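Local coordinates for protein D-psicose 3-epimerase (Agrobacterium tumefaciens, PDB 2HK0) that probably interconverts D-psicose and D-fructose by inverting the configuration at C3 of the free, non-phosphorylated sugar, in a metal-dependent TIM-barrel active site, at residues Y146-A157 with A188-V198; A84-S95 with T123-I134. All coordinates share one frame; numbering follows the deposited sequence.

Overall arrangement
Both contacts lie in one TIM barrel: interaction 2 in its parallel strands and the loops after them, interaction 1 in the helices around it. Interaction 2 pairs strand 81-85 with strand 123-126 and runs on into the loops at their C-terminal ends, the end of the barrel where TIM-barrel enzymes carry their active sites. Interaction 1 lies further out, its centre about 18 Å from the centre of the chain against 11 Å for interaction 2; the two centres are 14 Å apart. Both helices of interaction 1 touch the loops of interaction 2: I153 CD1, on helix 142-162, lies 3.6 Å from L94 CD1, and F189 CZ, on helix 183-193, lies 3.6 Å from H129 CB.

Interaction 1: Y146-A157 with A188-V198; sequences YARGVEGINGIA and AFVKDVGKNNV
The F189 ring sits as a knob in the hole formed on helix 146-157 by Y146, G149, V150 and I153. Its edge meets the Y146 face in an offset edge-to-face pair, planes 86° apart and centroids 5.6 Å apart. V150 CG2 lies 3.5 Å from F189 CE2, and I153 CG1 meets the ring's rim at CZ. I153 CG2, anti to its backbone N, reaches both V193 CG2 and V198 CG2 at 3.9 Å, while A157 CB packs on K195 CG at 3.5 Å, the bend of K195 at chi2 laying CE beside N154.

Polar bonds lie at both ends. Y146 OH donates to D192 OD2 at a very short 2.5 Å; the carboxylate oxygen sits near the ring plane, the two flat groups 70° apart. At the far end N197 ND2 donates to A157 O (3.0 Å) and also bonds I165 O, tying turn 195-198 to the helix at A157, and the K195 ammonium NZ pairs with D158. The axes of segments 146-157 and 188-193 pass 9.2 Å apart, crossing at -52°. This is how neighbouring helices, here 142-162 and 183-193, pack in a TIM barrel's outer layer.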
loop_
_atom_site.group_PDB
_atom_site.type_symbol
_atom_site.label_atom_id
_atom_site.label_comp_id
_atom_site.label_asym_id
_atom_site.label_seq_id
_atom_site.Cartn_x
_atom_site.Cartn_y
_atom_site.Cartn_z
ATOM N N TYR A 146 16.246 31.110 -0.391
ATOM C CA TYR A 146 17.126 29.947 -0.488
ATOM C C TYR A 146 18.583 30.398 -0.317
ATOM O O TYR A 146 19.319 29.897 0.548
ATOM C CB TYR A 146 16.972 29.289 -1.853
ATOM C CG TYR A 146 17.948 28.161 -2.082
ATOM C CD1 TYR A 146 17.638 26.862 -1.685
ATOM C CD2 TYR A 146 19.196 28.396 -2.663
ATOM C CE1 TYR A 146 18.544 25.821 -1.855
ATOM C CE2 TYR A 146 20.113 27.363 -2.835
ATOM C CZ TYR A 146 19.777 26.079 -2.426
ATOM O OH TYR A 146 20.667 25.043 -2.569
ATOM N N ALA A 147 18.989 31.351 -1.155
ATOM C CA ALA A 147 20.349 31.872 -1.123
ATOM C C ALA A 147 20.734 32.434 0.249
ATOM O O ALA A 147 21.826 32.155 0.755
ATOM C CB ALA A 147 20.529 32.947 -2.218
ATOM N N ARG A 148 19.851 33.218 0.859
ATOM C CA ARG A 148 20.161 33.775 2.168
ATOM C C ARG A 148 20.160 32.680 3.237
ATOM O O ARG A 148 20.939 32.737 4.193
ATOM C CB ARG A 148 19.163 34.882 2.542
ATOM C CG ARG A 148 19.313 36.154 1.683
ATOM C CD ARG A 148 18.371 37.274 2.138
ATOM N NE ARG A 148 17.392 37.605 1.104
ATOM C CZ ARG A 148 16.231 36.986 0.953
ATOM N NH1 ARG A 148 15.898 36.013 1.774
ATOM N NH2 ARG A 148 15.417 37.317 -0.030
ATOM N N GLY A 149 19.297 31.681 3.075
ATOM C CA GLY A 149 19.250 30.599 4.052
ATOM C C GLY A 149 20.546 29.795 4.065
ATOM O O GLY A 149 21.071 29.438 5.128
ATOM N N VAL A 150 21.060 29.513 2.871
ATOM C CA VAL A 150 22.296 28.761 2.707
ATOM C C VAL A 150 23.413 29.511 3.400
ATOM O O VAL A 150 24.174 28.939 4.165
ATOM C CB VAL A 150 22.695 28.621 1.214
ATOM C CG1 VAL A 150 24.148 28.092 1.106
ATOM C CG2 VAL A 150 21.720 27.691 0.495
ATOM N N GLU A 151 23.518 30.798 3.111
ATOM C CA GLU A 151 24.557 31.624 3.710
ATOM C C GLU A 151 24.402 31.712 5.227
ATOM O O GLU A 151 25.370 31.555 5.957
ATOM C CB GLU A 151 24.526 33.032 3.101
ATOM C CG GLU A 151 25.834 33.786 3.231
ATOM C CD GLU A 151 25.916 34.969 2.273
ATOM O OE1 GLU A 151 25.232 35.992 2.525
ATOM O OE2 GLU A 151 26.654 34.867 1.259
ATOM N N GLY A 152 23.190 31.967 5.706
ATOM C CA GLY A 152 22.980 32.049 7.143
ATOM C C GLY A 152 23.353 30.762 7.875
ATOM O O GLY A 152 23.968 30.806 8.943
ATOM N N ILE A 153 22.992 29.608 7.316
ATOM C CA ILE A 153 23.304 28.320 7.955
ATOM C C ILE A 153 24.806 28.074 7.926
ATOM O O ILE A 153 25.408 27.650 8.914
ATOM C CB ILE A 153 22.576 27.142 7.241
ATOM C CG1 ILE A 153 21.059 27.243 7.477
ATOM C CG2 ILE A 153 23.109 25.808 7.739
ATOM C CD1 ILE A 153 20.630 27.128 8.944
ATOM N N ASN A 154 25.407 28.331 6.775
ATOM C CA ASN A 154 26.842 28.172 6.621
ATOM C C ASN A 154 27.538 28.984 7.737
ATOM O O ASN A 154 28.472 28.507 8.372
ATOM C CB ASN A 154 27.256 28.695 5.236
ATOM C CG ASN A 154 28.750 28.651 5.012
ATOM O OD1 ASN A 154 29.286 27.689 4.457
ATOM N ND2 ASN A 154 29.432 29.688 5.452
ATOM N N GLY A 155 27.041 30.192 7.979
ATOM C CA GLY A 155 27.618 31.075 8.984
ATOM C C GLY A 155 27.493 30.729 10.458
ATOM O O GLY A 155 28.162 31.356 11.285
ATOM N N ILE A 156 26.628 29.782 10.828
ATOM C CA ILE A 156 26.526 29.404 12.239
ATOM C C ILE A 156 27.018 27.971 12.428
ATOM O O ILE A 156 27.145 27.490 13.563
ATOM C CB ILE A 156 25.058 29.475 12.785
ATOM C CG1 ILE A 156 24.114 28.658 11.890
ATOM C CG2 ILE A 156 24.590 30.916 12.869
ATOM C CD1 ILE A 156 22.794 28.312 12.569
ATOM N N ALA A 157 27.310 27.292 11.321
ATOM C CA ALA A 157 27.738 25.897 11.384
ATOM C C ALA A 157 28.968 25.624 12.239
ATOM O O ALA A 157 28.980 24.672 13.035
ATOM C CB ALA A 157 27.959 25.350 9.972
ATOM N N ALA A 188 20.067 19.260 -1.800
ATOM C CA ALA A 188 20.763 20.274 -2.601
ATOM C C ALA A 188 21.161 21.427 -1.691
ATOM O O ALA A 188 22.273 21.939 -1.767
ATOM C CB ALA A 188 19.870 20.779 -3.739
ATOM N N PHE A 189 20.245 21.820 -0.817
ATOM C CA PHE A 189 20.504 22.910 0.106
ATOM C C PHE A 189 21.698 22.584 1.013
ATOM O O PHE A 189 22.584 23.411 1.201
ATOM C CB PHE A 189 19.253 23.176 0.954
ATOM C CG PHE A 189 19.431 24.251 1.985
ATOM C CD1 PHE A 189 19.986 23.959 3.231
ATOM C CD2 PHE A 189 19.027 25.551 1.718
ATOM C CE1 PHE A 189 20.132 24.962 4.199
ATOM C CE2 PHE A 189 19.169 26.572 2.681
ATOM C CZ PHE A 189 19.719 26.279 3.917
ATOM N N VAL A 190 21.693 21.382 1.588
ATOM C CA VAL A 190 22.761 20.944 2.468
ATOM C C VAL A 190 24.120 20.900 1.736
ATOM O O VAL A 190 25.148 21.318 2.289
ATOM C CB VAL A 190 22.394 19.569 3.090
ATOM C CG1 VAL A 190 23.609 18.918 3.762
ATOM C CG2 VAL A 190 21.293 19.783 4.127
ATOM N N LYS A 191 24.128 20.419 0.497
ATOM C CA LYS A 191 25.383 20.370 -0.261
ATOM C C LYS A 191 25.910 21.787 -0.503
ATOM O O LYS A 191 27.112 22.023 -0.457
ATOM C CB LYS A 191 25.174 19.642 -1.585
ATOM C CG LYS A 191 25.087 18.131 -1.420
ATOM C CD LYS A 191 24.809 17.442 -2.746
ATOM C CE LYS A 191 24.835 15.927 -2.606
ATOM N NZ LYS A 191 24.578 15.281 -3.939
ATOM N N ASP A 192 25.004 22.724 -0.765
ATOM C CA ASP A 192 25.383 24.115 -0.964
ATOM C C ASP A 192 25.963 24.724 0.305
ATOM O O ASP A 192 26.843 25.587 0.239
ATOM C CB ASP A 192 24.187 24.962 -1.376
ATOM C CG ASP A 192 24.049 25.067 -2.869
ATOM O OD1 ASP A 192 25.045 24.767 -3.568
ATOM O OD2 ASP A 192 22.959 25.457 -3.346
ATOM N N VAL A 193 25.456 24.308 1.460
ATOM C CA VAL A 193 25.987 24.861 2.688
ATOM C C VAL A 193 27.439 24.410 2.838
ATOM O O VAL A 193 28.283 25.183 3.280
ATOM C CB VAL A 193 25.166 24.429 3.924
ATOM C CG1 VAL A 193 25.954 24.724 5.200
ATOM C CG2 VAL A 193 23.825 25.197 3.944
ATOM N N GLY A 194 27.710 23.160 2.461
ATOM C CA GLY A 194 29.059 22.617 2.519
ATOM C C GLY A 194 29.707 22.498 3.890
ATOM O O GLY A 194 30.877 22.817 4.060
ATOM N N LYS A 195 28.950 22.042 4.875
ATOM C CA LYS A 195 29.487 21.883 6.216
ATOM C C LYS A 195 29.213 20.460 6.675
ATOM O O LYS A 195 28.128 19.916 6.452
ATOM C CB LYS A 195 28.844 22.895 7.155
ATOM C CG LYS A 195 29.208 24.359 6.842
ATOM C CD LYS A 195 30.643 24.672 7.235
ATOM C CE LYS A 195 30.981 26.145 7.004
ATOM N NZ LYS A 195 32.335 26.476 7.540
ATOM N N ASN A 196 30.207 19.849 7.300
ATOM C CA ASN A 196 30.078 18.473 7.765
ATOM C C ASN A 196 29.012 18.234 8.818
ATOM O O ASN A 196 28.523 17.112 8.949
ATOM C CB ASN A 196 31.410 17.974 8.307
ATOM C CG ASN A 196 32.502 18.008 7.267
ATOM O OD1 ASN A 196 32.267 17.685 6.099
ATOM N ND2 ASN A 196 33.706 18.394 7.680
ATOM N N ASN A 197 28.650 19.268 9.574
ATOM C CA ASN A 197 27.657 19.083 10.627
ATOM C C ASN A 197 26.272 19.639 10.301
ATOM O O ASN A 197 25.492 19.929 11.211
ATOM C CB ASN A 197 28.173 19.683 11.954
ATOM C CG ASN A 197 28.324 21.194 11.891
ATOM O OD1 ASN A 197 28.802 21.740 10.899
ATOM N ND2 ASN A 197 27.919 21.873 12.955
ATOM N N VAL A 198 25.975 19.811 9.011
ATOM C CA VAL A 198 24.660 20.283 8.585
ATOM C C VAL A 198 24.090 19.097 7.815
ATOM O O VAL A 198 24.704 18.599 6.866
ATOM C CB VAL A 198 24.740 21.546 7.703
ATOM C CG1 VAL A 198 23.347 21.933 7.216
ATOM C CG2 VAL A 198 25.336 22.717 8.530
#

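Interaction 2: A84-S95 with T123-I134; sequences AGIGPSKTKNLS and TIGGALHSYWPI
A84 and G85 pair in parallel with I124 and G125, and this strand end is tightly packed. A84 N donates to T123 O, G125 N to A84 O (3.0 Å) and I86 N to G125 O (3.0 Å). I86 CD1 presses on I124 CG2 at 3.4 Å, closer than usual for carbons, and L128 CD2 lies beside I86 CB. On the outer side, I86 and I124 also touch helix 99-118.

Beyond the strands direct contact continues at P88, where CB sits 3.2 Å from S130 O and W132 N donates to P88 O. Waters bridge the loops elsewhere: a buried one accepts from L94 N and donates to L128 O and S130 O, and another links I86 O to A127 N. The N93 amide lies nearly parallel to the Y131 ring (14°), held by ND2 to S89 O (3.0 Å), while OD1 takes S95 N in an Asx turn and S96 N. At the solvent side the extended K90 chain crosses Y131, with CG 3.3 Å from CE2, and a water joins K90 N to W132 O. Strands 81-85 and 123-126, connected through helix 99-118, form a beta-alpha-beta unit of the xylose isomerase-like TIM barrel, with these loops at its C-terminal end.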
loop_
_atom_site.group_PDB
_atom_site.type_symbol
_atom_site.label_atom_id
_atom_site.label_comp_id
_atom_site.label_asym_id
_atom_site.label_seq_id
_atom_site.Cartn_x
_atom_site.Cartn_y
_atom_site.Cartn_z
ATOM N N ALA A 84 16.630 18.479 20.482
ATOM C CA ALA A 84 15.849 19.709 20.481
ATOM C C ALA A 84 15.450 20.267 19.133
ATOM O O ALA A 84 16.160 20.096 18.128
ATOM C CB ALA A 84 16.567 20.784 21.256
ATOM N N GLY A 85 14.301 20.942 19.142
ATOM C CA GLY A 85 13.778 21.587 17.958
ATOM C C GLY A 85 13.972 23.089 18.125
ATOM O O GLY A 85 14.013 23.601 19.253
ATOM N N ILE A 86 14.119 23.796 17.008
ATOM C CA ILE A 86 14.292 25.249 17.026
ATOM C C ILE A 86 13.384 25.858 15.968
ATOM O O ILE A 86 13.408 25.446 14.804
ATOM C CB ILE A 86 15.747 25.670 16.708
ATOM C CG1 ILE A 86 16.663 25.339 17.891
ATOM C CG2 ILE A 86 15.810 27.181 16.407
ATOM C CD1 ILE A 86 18.093 25.832 17.715
ATOM N N GLY A 87 12.581 26.834 16.379
ATOM C CA GLY A 87 11.677 27.490 15.450
ATOM C C GLY A 87 11.969 28.976 15.394
ATOM O O GLY A 87 11.524 29.724 16.255
ATOM N N PRO A 88 12.729 29.435 14.394
ATOM C CA PRO A 88 13.063 30.856 14.263
ATOM C C PRO A 88 11.783 31.670 14.069
ATOM O O PRO A 88 10.772 31.135 13.615
ATOM C CB PRO A 88 13.957 30.890 13.023
ATOM C CG PRO A 88 14.522 29.494 12.953
ATOM C CD PRO A 88 13.321 28.656 13.298
ATOM N N SER A 89 11.834 32.958 14.398
ATOM C CA SER A 89 10.670 33.831 14.265
ATOM C C SER A 89 10.845 34.816 13.124
ATOM O O SER A 89 11.917 34.902 12.530
ATOM C CB SER A 89 10.436 34.601 15.569
ATOM O OG SER A 89 11.382 35.644 15.719
ATOM N N LYS A 90 9.787 35.566 12.826
ATOM C CA LYS A 90 9.823 36.555 11.754
ATOM C C LYS A 90 10.873 37.628 12.000
ATOM O O LYS A 90 11.454 38.153 11.063
ATOM C CB LYS A 90 8.454 37.227 11.579
ATOM C CG LYS A 90 7.320 36.249 11.311
ATOM C CD LYS A 90 6.044 36.941 10.839
ATOM C CE LYS A 90 4.973 35.906 10.455
ATOM N NZ LYS A 90 3.796 36.514 9.756
ATOM N N THR A 91 11.118 37.947 13.265
ATOM C CA THR A 91 12.098 38.976 13.616
ATOM C C THR A 91 13.519 38.443 13.844
ATOM O O THR A 91 14.476 39.210 13.865
ATOM C CB THR A 91 11.641 39.736 14.872
ATOM O OG1 THR A 91 11.333 38.794 15.906
ATOM C CG2 THR A 91 10.401 40.563 14.569
ATOM N N LYS A 92 13.653 37.132 14.025
ATOM C CA LYS A 92 14.965 36.525 14.238
ATOM C C LYS A 92 15.086 35.257 13.404
ATOM O O LYS A 92 14.671 34.187 13.844
ATOM C CB LYS A 92 15.169 36.178 15.720
ATOM C CG LYS A 92 15.016 37.359 16.654
ATOM C CD LYS A 92 15.282 36.970 18.097
ATOM C CE LYS A 92 15.083 38.156 19.032
ATOM N NZ LYS A 92 15.304 37.756 20.447
ATOM N N ASN A 93 15.637 35.379 12.200
ATOM C CA ASN A 93 15.797 34.220 11.327
ATOM C C ASN A 93 16.895 34.501 10.329
ATOM O O ASN A 93 17.255 35.662 10.107
ATOM C CB ASN A 93 14.494 33.915 10.591
ATOM C CG ASN A 93 14.142 34.972 9.569
ATOM O OD1 ASN A 93 14.823 35.119 8.549
ATOM N ND2 ASN A 93 13.075 35.715 9.834
ATOM N N LEU A 94 17.402 33.441 9.709
ATOM C CA LEU A 94 18.510 33.546 8.762
ATOM C C LEU A 94 18.157 33.767 7.296
ATOM O O LEU A 94 19.044 33.950 6.465
ATOM C CB LEU A 94 19.379 32.288 8.868
ATOM C CG LEU A 94 19.731 31.840 10.290
ATOM C CD1 LEU A 94 20.376 30.466 10.271
ATOM C CD2 LEU A 94 20.645 32.874 10.927
ATOM N N SER A 95 16.885 33.762 6.949
ATOM C CA SER A 95 16.569 33.926 5.543
ATOM C C SER A 95 16.018 35.296 5.179
ATOM O O SER A 95 15.901 35.601 4.004
ATOM C CB SER A 95 15.571 32.856 5.095
ATOM O OG SER A 95 14.298 33.107 5.662
ATOM N N THR A 123 21.899 17.188 18.817
ATOM C CA THR A 123 21.094 17.218 17.596
ATOM C C THR A 123 20.036 18.308 17.714
ATOM O O THR A 123 19.230 18.313 18.647
ATOM C CB THR A 123 20.402 15.854 17.345
ATOM O OG1 THR A 123 21.400 14.855 17.101
ATOM C CG2 THR A 123 19.472 15.912 16.138
ATOM N N ILE A 124 20.064 19.234 16.764
ATOM C CA ILE A 124 19.135 20.355 16.694
ATOM C C ILE A 124 18.458 20.265 15.334
ATOM O O ILE A 124 19.142 20.137 14.308
ATOM C CB ILE A 124 19.905 21.694 16.781
ATOM C CG1 ILE A 124 20.437 21.886 18.198
ATOM C CG2 ILE A 124 19.029 22.847 16.342
ATOM C CD1 ILE A 124 19.366 21.913 19.265
ATOM N N GLY A 125 17.130 20.332 15.311
ATOM C CA GLY A 125 16.428 20.235 14.041
ATOM C C GLY A 125 15.282 21.211 13.867
ATOM O O GLY A 125 14.860 21.876 14.815
ATOM N N GLY A 126 14.760 21.294 12.650
ATOM C CA GLY A 126 13.659 22.208 12.403
ATOM C C GLY A 126 13.907 23.022 11.149
ATOM O O GLY A 126 14.870 22.778 10.426
ATOM N N ALA A 127 13.045 23.996 10.891
ATOM C CA ALA A 127 13.185 24.833 9.702
ATOM C C ALA A 127 14.223 25.921 9.982
ATOM O O ALA A 127 13.918 27.115 9.907
ATOM C CB ALA A 127 11.829 25.443 9.361
ATOM N N LEU A 128 15.452 25.492 10.291
ATOM C CA LEU A 128 16.544 26.396 10.648
ATOM C C LEU A 128 16.871 27.423 9.585
ATOM O O LEU A 128 17.392 28.503 9.889
ATOM C CB LEU A 128 17.812 25.600 10.979
ATOM C CG LEU A 128 17.685 24.351 11.860
ATOM C CD1 LEU A 128 19.064 23.977 12.434
ATOM C CD2 LEU A 128 16.702 24.608 12.988
ATOM N N HIS A 129 16.559 27.083 8.344
ATOM C CA HIS A 129 16.813 27.937 7.193
ATOM C C HIS A 129 15.723 28.971 6.974
ATOM O O HIS A 129 15.813 29.791 6.062
ATOM C CB HIS A 129 16.848 27.072 5.945
ATOM C CG HIS A 129 15.548 26.372 5.684
ATOM N ND1 HIS A 129 15.019 25.443 6.558
ATOM C CD2 HIS A 129 14.651 26.493 4.674
ATOM C CE1 HIS A 129 13.852 25.025 6.095
ATOM N NE2 HIS A 129 13.607 25.646 4.955
ATOM N N SER A 130 14.686 28.927 7.796
ATOM C CA SER A 130 13.550 29.800 7.580
ATOM C C SER A 130 12.955 30.234 8.912
ATOM O O SER A 130 13.675 30.490 9.874
ATOM C CB SER A 130 12.527 29.008 6.753
ATOM O OG SER A 130 11.363 29.738 6.439
ATOM N N TYR A 131 11.635 30.332 8.953
ATOM C CA TYR A 131 10.941 30.697 10.170
ATOM C C TYR A 131 9.481 30.305 10.031
ATOM O O TYR A 131 9.048 29.806 8.988
ATOM C CB TYR A 131 11.032 32.198 10.427
ATOM C CG TYR A 131 10.261 33.038 9.434
ATOM C CD1 TYR A 131 10.797 33.343 8.187
ATOM C CD2 TYR A 131 8.993 33.534 9.749
ATOM C CE1 TYR A 131 10.090 34.132 7.272
ATOM C CE2 TYR A 131 8.278 34.319 8.844
ATOM C CZ TYR A 131 8.831 34.617 7.611
ATOM O OH TYR A 131 8.136 35.411 6.727
ATOM N N TRP A 132 8.741 30.523 11.109
ATOM C CA TRP A 132 7.317 30.249 11.166
ATOM C C TRP A 132 6.681 31.455 11.868
ATOM O O TRP A 132 7.273 32.018 12.788
ATOM C CB TRP A 132 7.048 28.995 11.983
ATOM C CG TRP A 132 5.612 28.828 12.239
ATOM C CD1 TRP A 132 4.699 28.226 11.427
ATOM C CD2 TRP A 132 4.886 29.331 13.362
ATOM N NE1 TRP A 132 3.443 28.323 11.974
ATOM C CE2 TRP A 132 3.530 28.998 13.164
ATOM C CE3 TRP A 132 5.252 30.034 14.518
ATOM C CZ2 TRP A 132 2.531 29.341 14.084
ATOM C CZ3 TRP A 132 4.260 30.377 15.436
ATOM C CH2 TRP A 132 2.913 30.027 15.211
ATOM N N PRO A 133 5.455 31.845 11.480
ATOM C CA PRO A 133 4.546 31.312 10.461
ATOM C C PRO A 133 4.997 31.412 9.000
ATOM O O PRO A 133 5.403 30.416 8.390
ATOM C CB PRO A 133 3.258 32.106 10.704
ATOM C CG PRO A 133 3.357 32.511 12.154
ATOM C CD PRO A 133 4.793 32.918 12.246
ATOM N N ILE A 134 4.889 32.627 8.469
ATOM C CA ILE A 134 5.216 33.009 7.092
ATOM C C ILE A 134 3.914 33.501 6.460
ATOM O O ILE A 134 3.000 32.721 6.203
ATOM C CB ILE A 134 5.792 31.850 6.220
ATOM C CG1 ILE A 134 7.241 31.535 6.626
ATOM C CG2 ILE A 134 5.796 32.264 4.751
ATOM C CD1 ILE A 134 7.897 30.459 5.782
HETATM O O HOH W 1 11.223 24.598 13.011
HETATM O O HOH W 2 7.149 34.429 13.849
HETATM O O HOH W 3 16.277 30.975 10.485
HETATM O O HOH W 4 12.149 31.759 4.708
#